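Local coordinates for protein ElaA (Escherichia coli, PDB 5Z6N) that is probably an N-acetyltransferase of the GNAT superfamily that uses acetyl coenzyme A as its acetyl donor, at residues Y18-L23 with H50-K55; A61-L66 with S97-T102. One frame throughout, in Å; residues are numbered along the deposited sequence.

In the fold
Together the two contacts illustrate how a GNAT fold covers both faces of its central sheet with helices. Interaction 1 lays helix 14-31 on strand 49-54, and interaction 2 lays helix 91-106 on strand 59-67, on the opposite face. The strands are neighbours, tied by backbone hydrogen bonds between G53 and A61 and between I51 and A63, so the same sheet carries both. The 18-23/50-55 contact is partly buried and lies on the side where the second subunit meets helix 14-31; it is made of leucine, alanine and tryptophan. The 61-66/97-102 contact is fully buried, and its helix contributes threonines, whose methyls face the strand while their hydroxyls bond mainly to carbonyls of their own helix.

Interaction 1. Residues Y18-L23 with H50-K55; sequences YALLQL and HILGWK
A helix-on-sheet contact joins A19 and L20 of helix 14-31 to W54 and L52 of strand 49-54, one of the places where a GNAT fold seats its first helix against the face of the central sheet. It is wholly apolar, with no hydrogen bond from one segment to the other, and buries 172 Å² in all. L20 and L52 also mark the nearest approach of the two backbones, their CA atoms 7.7 Å apart.

Two pairs carry the contact, side by side along the strand. In the more deeply buried one, the branched ends of the leucines meet at a slant, L20 CD2 lying 3.6 Å from L52 CD2. The same methyl of L52 reaches back to L20 CB at 4.2 Å, so it works against both the base and the tip of the helical leucine. With its CG lodged between the backbone N and the carbonyl carbon (chi1 60°), L20 turns its branched end, and with it CD2, to L52.

The second pair is lopsided in size. The methyl of A19 approaches the outer part of the six-membered ring of W54, with A19 CB 3.5 Å from W54 CH2 and 3.9 Å from W54 CZ2, at an oblique angle to the ring. The indole arrives there by length more than by aim: its CB does not point at the helix, and CG lies anti to the carbonyl carbon (chi1 -75°), from where the ring system extends to the small residue.

Around this contact, Y62 of strand 59-67 touches both L20 and L52, while strand 3-8 flanks the other edge, with E3 and Q5 against W54. I51 projects from the opposite face of the strand, toward helix 91-106. On helix 14-31, L21 packs on L21 of the second subunit, which places this helix between the sheet and the dimer partner.

Interaction 2. Residues A61-L66 with S97-T102; sequences AYARIL and SKTLET
I65 on strand 59-67 meets T99 and T102, one turn apart on helix 91-106, and its side chain can be followed outward. From CB, the CG2 branch is set anti to the backbone N, whereas CG1 takes the position anti to the carbonyl carbon (chi1 -55°) and heads for the helix. I65 CG1 first passes T99 CG2 at 3.8 Å. The chain then stays extended, carrying I65 CD1 to a place where it touches both threonines: T99 CG2 at 3.6 Å and T102 CG2 at 3.7 Å. The I65 and T99 side chains lie alongside each other, pointing opposite ways, while T102 meets the isoleucine tip at a slant. Two residues earlier on the same face of the strand, A63 CB lies 4.0 Å from T99 OG1, in the pair whose CA atoms are nearest across the two segments.

Strand and helix run nearly parallel here, 24° apart, with their axes 9.7 Å from each other, as in the layers of an alpha/beta fold. L95 beside A63 and C103 beside I65 continue the helix surface, and I51 of the adjacent strand touches both threonines. In GNAT proteins the helix after the fourth strand follows the loop that binds the pyrophosphate of acetyl-CoA, and helix 91-106, after strand 75-82, probably has that place here.

Chemically, the threonines act on the strand mainly through their methyls. T102 OG1 donates to K98 O at 3.0 Å, tilted 19° from the carbonyl plane, with a weak bond to D6 besides, and T99 OG1 bonds to L95 O, so each hydroxyl is satisfied one turn back in its own helix. Polar side chains can thereby enter a buried interface that remains apolar in character.

Interaction 1. Residues Y18-L23 with H50-K55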
ATOM      1  N   TYR B  18       3.205   7.102  -2.501  1.00 30.54           N
ATOM      2  CA  TYR B  18       3.449   5.825  -3.162  1.00 31.11           C
ATOM      3  C   TYR B  18       4.736   5.179  -2.674  1.00 32.07           C
ATOM      4  O   TYR B  18       4.798   3.957  -2.493  1.00 31.08           O
ATOM      5  CB  TYR B  18       3.503   6.013  -4.676  1.00 24.69           C
ATOM      6  CG  TYR B  18       3.365   4.712  -5.424  1.00 34.07           C
ATOM      7  CD1 TYR B  18       2.119   4.132  -5.603  1.00 40.13           C
ATOM      8  CD2 TYR B  18       4.478   4.047  -5.926  1.00 38.45           C
ATOM      9  CE1 TYR B  18       1.976   2.941  -6.282  1.00 43.65           C
ATOM     10  CE2 TYR B  18       4.346   2.848  -6.606  1.00 43.74           C
ATOM     11  CZ  TYR B  18       3.090   2.303  -6.786  1.00 45.29           C
ATOM     12  OH  TYR B  18       2.942   1.108  -7.456  1.00 43.02           O
ATOM     13  N   ALA B  19       5.775   5.987  -2.453  1.00 33.28           N
ATOM     14  CA  ALA B  19       7.086   5.445  -2.117  1.00 31.56           C
ATOM     15  C   ALA B  19       7.108   4.814  -0.729  1.00 23.26           C
ATOM     16  O   ALA B  19       7.816   3.822  -0.517  1.00 15.36           O
ATOM     17  CB  ALA B  19       8.143   6.545  -2.223  1.00 13.70           C
ATOM     18  N   LEU B  20       6.346   5.356   0.222  1.00 21.18           N
ATOM     19  CA  LEU B  20       6.445   4.864   1.590  1.00 22.21           C
ATOM     20  C   LEU B  20       5.526   3.683   1.867  1.00 22.26           C
ATOM     21  O   LEU B  20       5.874   2.822   2.683  1.00 15.41           O
ATOM     22  CB  LEU B  20       6.181   5.998   2.589  1.00 21.92           C
ATOM     23  CG  LEU B  20       4.851   6.748   2.602  1.00 24.07           C
ATOM     24  CD1 LEU B  20       3.858   6.083   3.546  1.00 22.81           C
ATOM     25  CD2 LEU B  20       5.089   8.192   3.005  1.00 22.76           C
ATOM     26  N   LEU B  21       4.368   3.609   1.207  1.00 24.16           N
ATOM     27  CA  LEU B  21       3.552   2.405   1.324  1.00 26.22           C
ATOM     28  C   LEU B  21       4.194   1.238   0.581  1.00 23.75           C
ATOM     29  O   LEU B  21       4.123   0.089   1.034  1.00 26.61           O
ATOM     30  CB  LEU B  21       2.142   2.667   0.798  1.00 30.08           C
ATOM     31  CG  LEU B  21       1.354   3.798   1.462  1.00 27.92           C
ATOM     32  CD1 LEU B  21       0.092   4.086   0.670  1.00 33.69           C
ATOM     33  CD2 LEU B  21       1.023   3.439   2.895  1.00 23.33           C
ATOM     34  N   GLN B  22       4.825   1.519  -0.562  1.00 16.34           N
ATOM     35  CA  GLN B  22       5.513   0.476  -1.317  1.00 16.28           C
ATOM     36  C   GLN B  22       6.684  -0.091  -0.530  1.00 18.03           C
ATOM     37  O   GLN B  22       6.948  -1.298  -0.572  1.00 22.60           O
ATOM     38  CB  GLN B  22       5.984   1.039  -2.657  1.00 19.15           C
ATOM     39  CG  GLN B  22       7.159   0.322  -3.283  1.00 18.98           C
ATOM     40  CD  GLN B  22       7.647   1.012  -4.552  1.00 24.14           C
ATOM     41  OE1 GLN B  22       7.180   0.712  -5.645  1.00 31.52           O
ATOM     42  NE2 GLN B  22       8.582   1.939  -4.409  1.00 19.52           N
ATOM     43  N   LEU B  23       7.402   0.769   0.189  1.00 22.55           N
ATOM     44  CA  LEU B  23       8.492   0.314   1.042  1.00 24.06           C
ATOM     45  C   LEU B  23       7.969  -0.355   2.307  1.00 23.70           C
ATOM     46  O   LEU B  23       8.568  -1.327   2.785  1.00 17.75           O
ATOM     47  CB  LEU B  23       9.402   1.503   1.364  1.00 24.70           C
ATOM     48  CG  LEU B  23      10.738   1.358   2.087  1.00 29.15           C
ATOM     49  CD1 LEU B  23      10.515   1.467   3.576  1.00 28.69           C
ATOM     50  CD2 LEU B  23      11.446   0.056   1.724  1.00 13.49           C
ATOM     51  N   HIS B  50       5.014  12.061   8.819  1.00 23.92           N
ATOM     52  CA  HIS B  50       5.836  10.982   8.291  1.00 22.96           C
ATOM     53  C   HIS B  50       7.257  11.479   8.069  1.00 23.04           C
ATOM     54  O   HIS B  50       7.470  12.625   7.656  1.00 13.72           O
ATOM     55  CB  HIS B  50       5.272  10.422   6.976  1.00 21.21           C
ATOM     56  CG  HIS B  50       3.791  10.179   6.996  1.00 25.06           C
ATOM     57  ND1 HIS B  50       2.864  11.202   6.938  1.00 24.30           N
ATOM     58  CD2 HIS B  50       3.080   9.028   7.099  1.00 20.15           C
ATOM     59  CE1 HIS B  50       1.647  10.687   6.983  1.00 19.56           C
ATOM     60  NE2 HIS B  50       1.750   9.372   7.083  1.00 17.73           N
ATOM     61  N   ILE B  51       8.224  10.609   8.348  1.00 12.86           N
ATOM     62  CA  ILE B  51       9.637  10.924   8.210  1.00 25.00           C
ATOM     63  C   ILE B  51      10.241   9.946   7.212  1.00 28.74           C
ATOM     64  O   ILE B  51      10.084   8.729   7.354  1.00 24.67           O
ATOM     65  CB  ILE B  51      10.346  10.876   9.574  1.00 25.55           C
ATOM     66  CG1 ILE B  51       9.796  12.012  10.439  1.00 24.72           C
ATOM     67  CG2 ILE B  51      11.865  10.983   9.411  1.00 28.76           C
ATOM     68  CD1 ILE B  51      10.139  11.936  11.878  1.00 28.34           C
ATOM     69  N   LEU B  52      10.899  10.490   6.188  1.00 31.95           N
ATOM     70  CA  LEU B  52      11.388   9.720   5.054  1.00 30.18           C
ATOM     71  C   LEU B  52      12.883   9.950   4.898  1.00 33.28           C
ATOM     72  O   LEU B  52      13.340  11.099   4.908  1.00 32.33           O
ATOM     73  CB  LEU B  52      10.669  10.121   3.756  1.00 32.02           C
ATOM     74  CG  LEU B  52       9.165  10.421   3.778  1.00 31.68           C
ATOM     75  CD1 LEU B  52       8.679  10.997   2.464  1.00 29.05           C
ATOM     76  CD2 LEU B  52       8.396   9.186   4.101  1.00 35.72           C
ATOM     77  N   GLY B  53      13.637   8.864   4.753  1.00 32.92           N
ATOM     78  CA  GLY B  53      15.043   8.970   4.417  1.00 34.06           C
ATOM     79  C   GLY B  53      15.261   8.672   2.948  1.00 43.36           C
ATOM     80  O   GLY B  53      14.939   7.573   2.485  1.00 46.89           O
ATOM     81  N   TRP B  54      15.794   9.635   2.198  1.00 42.70           N
ATOM     82  CA  TRP B  54      15.974   9.500   0.758  1.00 38.50           C
ATOM     83  C   TRP B  54      17.454   9.412   0.410  1.00 44.53           C
ATOM     84  O   TRP B  54      18.258  10.225   0.877  1.00 44.44           O
ATOM     85  CB  TRP B  54      15.330  10.670   0.013  1.00 40.12           C
ATOM     86  CG  TRP B  54      13.835  10.595  -0.050  1.00 39.55           C
ATOM     87  CD1 TRP B  54      12.945  11.236   0.761  1.00 36.26           C
ATOM     88  CD2 TRP B  54      13.054   9.832  -0.978  1.00 36.97           C
ATOM     89  NE1 TRP B  54      11.658  10.918   0.397  1.00 33.11           N
ATOM     90  CE2 TRP B  54      11.698  10.058  -0.669  1.00 32.37           C
ATOM     91  CE3 TRP B  54      13.372   8.983  -2.042  1.00 34.29           C
ATOM     92  CZ2 TRP B  54      10.662   9.461  -1.383  1.00 31.31           C
ATOM     93  CZ3 TRP B  54      12.344   8.391  -2.747  1.00 32.10           C
ATOM     94  CH2 TRP B  54      11.005   8.634  -2.416  1.00 29.59           C
ATOM     95  N   LYS B  55      17.806   8.431  -0.419  1.00 46.81           N
ATOM     96  CA  LYS B  55      19.159   8.265  -0.948  1.00 44.33           C
ATOM     97  C   LYS B  55      19.047   8.269  -2.470  1.00 46.59           C
ATOM     98  O   LYS B  55      18.926   7.211  -3.093  1.00 43.57           O
ATOM     99  CB  LYS B  55      19.815   6.981  -0.429  1.00 43.16           C
ATOM    100  CG  LYS B  55      21.245   6.797  -0.897  1.00 45.35           C
ATOM    101  CD  LYS B  55      21.924   5.615  -0.219  1.00 42.50           C
ATOM    102  CE  LYS B  55      23.426   5.813  -0.180  1.00 38.69           C
ATOM    103  NZ  LYS B  55      23.793   7.261  -0.288  1.00 34.42           N
TER

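Interaction 2. Residues A61-L66 with S97-T102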
ATOM      1  N   ALA B  61      14.550   4.763   4.345  1.00 20.82           N
ATOM      2  CA  ALA B  61      14.296   4.898   5.773  1.00 14.00           C
ATOM      3  C   ALA B  61      12.957   5.590   5.963  1.00 14.91           C
ATOM      4  O   ALA B  61      12.620   6.506   5.209  1.00 21.38           O
ATOM      5  CB  ALA B  61      15.407   5.693   6.472  1.00 23.41           C
ATOM      6  N   TYR B  62      12.204   5.159   6.973  1.00 15.37           N
ATOM      7  CA  TYR B  62      10.853   5.669   7.159  1.00 14.78           C
ATOM      8  C   TYR B  62      10.378   5.402   8.579  1.00 26.31           C
ATOM      9  O   TYR B  62      10.728   4.382   9.179  1.00 33.86           O
ATOM     10  CB  TYR B  62       9.875   5.035   6.159  1.00 17.46           C
ATOM     11  CG  TYR B  62       8.419   5.366   6.435  1.00 19.04           C
ATOM     12  CD1 TYR B  62       7.840   6.491   5.886  1.00 15.23           C
ATOM     13  CD2 TYR B  62       7.636   4.564   7.257  1.00 11.54           C
ATOM     14  CE1 TYR B  62       6.533   6.814   6.131  1.00 20.37           C
ATOM     15  CE2 TYR B  62       6.328   4.880   7.512  1.00 11.38           C
ATOM     16  CZ  TYR B  62       5.779   6.007   6.944  1.00 22.46           C
ATOM     17  OH  TYR B  62       4.468   6.339   7.182  1.00 28.19           O
ATOM     18  N   ALA B  63       9.561   6.320   9.094  1.00 26.33           N
ATOM     19  CA  ALA B  63       8.816   6.118  10.328  1.00 28.78           C
ATOM     20  C   ALA B  63       7.653   7.098  10.346  1.00 27.25           C
ATOM     21  O   ALA B  63       7.752   8.206   9.811  1.00 19.91           O
ATOM     22  CB  ALA B  63       9.700   6.302  11.565  1.00 30.75           C
ATOM     23  N   ARG B  64       6.544   6.676  10.948  1.00 30.73           N
ATOM     24  CA  ARG B  64       5.367   7.520  11.065  1.00 28.84           C
ATOM     25  C   ARG B  64       5.039   7.758  12.533  1.00 28.75           C
ATOM     26  O   ARG B  64       5.386   6.959  13.413  1.00 20.22           O
ATOM     27  CB  ARG B  64       4.148   6.919  10.342  1.00 23.92           C
ATOM     28  CG  ARG B  64       3.179   6.183  11.250  1.00 22.19           C
ATOM     29  CD  ARG B  64       1.974   5.652  10.462  1.00 23.24           C
ATOM     30  NE  ARG B  64       1.343   4.550  11.165  1.00 31.06           N
ATOM     31  CZ  ARG B  64       0.311   3.865  10.684  1.00 30.31           C
ATOM     32  NH1 ARG B  64      -0.207   4.181   9.503  1.00 21.27           N
ATOM     33  NH2 ARG B  64      -0.217   2.867  11.379  1.00 34.02           N
ATOM     34  N   ILE B  65       4.362   8.874  12.778  1.00 28.96           N
ATOM     35  CA  ILE B  65       4.102   9.377  14.117  1.00 26.63           C
ATOM     36  C   ILE B  65       2.607   9.624  14.249  1.00 26.26           C
ATOM     37  O   ILE B  65       2.039  10.430  13.501  1.00 22.58           O
ATOM     38  CB  ILE B  65       4.887  10.669  14.387  1.00 27.86           C
ATOM     39  CG1 ILE B  65       6.383  10.456  14.146  1.00 22.52           C
ATOM     40  CG2 ILE B  65       4.619  11.161  15.778  1.00 35.20           C
ATOM     41  CD1 ILE B  65       7.174  11.736  14.202  1.00 14.19           C
ATOM     42  N   LEU B  66       1.971   8.946  15.198  1.00 28.14           N
ATOM     43  CA  LEU B  66       0.548   9.122  15.454  1.00 31.43           C
ATOM     44  C   LEU B  66       0.345  10.048  16.649  1.00 32.40           C
ATOM     45  O   LEU B  66       0.942   9.843  17.712  1.00 32.68           O
ATOM     46  CB  LEU B  66      -0.133   7.773  15.698  1.00 31.60           C
ATOM     47  CG  LEU B  66       0.139   6.693  14.645  1.00 33.79           C
ATOM     48  CD1 LEU B  66      -0.591   5.414  14.975  1.00 35.54           C
ATOM     49  CD2 LEU B  66      -0.224   7.164  13.251  1.00 30.71           C
ATOM     50  N   SER B  97      16.515   9.129  16.114  1.00 36.42           N
ATOM     51  CA  SER B  97      16.800  10.382  16.806  1.00 37.32           C
ATOM     52  C   SER B  97      16.145  11.576  16.120  1.00 39.41           C
ATOM     53  O   SER B  97      15.740  12.530  16.795  1.00 37.37           O
ATOM     54  CB  SER B  97      18.311  10.586  16.910  1.00 34.09           C
ATOM     55  OG  SER B  97      18.932  10.370  15.656  1.00 31.84           O
ATOM     56  N   LYS B  98      16.035  11.553  14.790  1.00 41.71           N
ATOM     57  CA  LYS B  98      15.345  12.638  14.102  1.00 39.35           C
ATOM     58  C   LYS B  98      13.838  12.553  14.300  1.00 34.31           C
ATOM     59  O   LYS B  98      13.156  13.585  14.306  1.00 33.16           O
ATOM     60  CB  LYS B  98      15.700  12.626  12.616  1.00 40.76           C
ATOM     61  CG  LYS B  98      17.183  12.827  12.356  1.00 47.04           C
ATOM     62  CD  LYS B  98      17.473  13.067  10.885  1.00 48.66           C
ATOM     63  CE  LYS B  98      18.907  13.543  10.681  1.00 46.23           C
ATOM     64  NZ  LYS B  98      19.916  12.488  10.992  1.00 37.61           N
ATOM     65  N   THR B  99      13.306  11.340  14.472  1.00 29.14           N
ATOM     66  CA  THR B  99      11.880  11.165  14.729  1.00 30.41           C
ATOM     67  C   THR B  99      11.516  11.551  16.156  1.00 27.62           C
ATOM     68  O   THR B  99      10.406  12.036  16.401  1.00 27.63           O
ATOM     69  CB  THR B  99      11.464   9.717  14.432  1.00 31.22           C
ATOM     70  OG1 THR B  99      11.743   9.410  13.058  1.00 30.07           O
ATOM     71  CG2 THR B  99       9.979   9.512  14.669  1.00 25.21           C
ATOM     72  N   LEU B 100      12.436  11.366  17.102  1.00 30.48           N
ATOM     73  CA  LEU B 100      12.205  11.860  18.454  1.00 28.75           C
ATOM     74  C   LEU B 100      12.374  13.373  18.527  1.00 32.30           C
ATOM     75  O   LEU B 100      11.645  14.042  19.264  1.00 17.97           O
ATOM     76  CB  LEU B 100      13.144  11.162  19.436  1.00 25.89           C
ATOM     77  CG  LEU B 100      12.809   9.689  19.673  1.00 28.29           C
ATOM     78  CD1 LEU B 100      13.888   9.028  20.518  1.00 28.92           C
ATOM     79  CD2 LEU B 100      11.445   9.563  20.338  1.00 25.46           C
ATOM     80  N   GLU B 101      13.325  13.929  17.767  1.00 35.63           N
ATOM     81  CA  GLU B 101      13.419  15.381  17.646  1.00 38.10           C
ATOM     82  C   GLU B 101      12.134  15.968  17.078  1.00 41.85           C
ATOM     83  O   GLU B 101      11.794  17.122  17.366  1.00 43.21           O
ATOM     84  CB  GLU B 101      14.614  15.761  16.768  1.00 39.60           C
ATOM     85  CG  GLU B 101      14.711  17.249  16.433  1.00 49.03           C
ATOM     86  CD  GLU B 101      15.711  17.540  15.324  1.00 56.38           C
ATOM     87  OE1 GLU B 101      16.089  16.597  14.595  1.00 56.73           O
ATOM     88  OE2 GLU B 101      16.107  18.716  15.173  1.00 58.80           O
ATOM     89  N   THR B 102      11.404  15.189  16.275  1.00 42.27           N
ATOM     90  CA  THR B 102      10.098  15.625  15.796  1.00 39.02           C
ATOM     91  C   THR B 102       9.038  15.488  16.885  1.00 28.88           C
ATOM     92  O   THR B 102       8.231  16.403  17.084  1.00 23.56           O
ATOM     93  CB  THR B 102       9.705  14.827  14.552  1.00 43.34           C
ATOM     94  OG1 THR B 102      10.687  15.031  13.526  1.00 43.54           O
ATOM     95  CG2 THR B 102       8.344  15.278  14.034  1.00 47.51           C
TER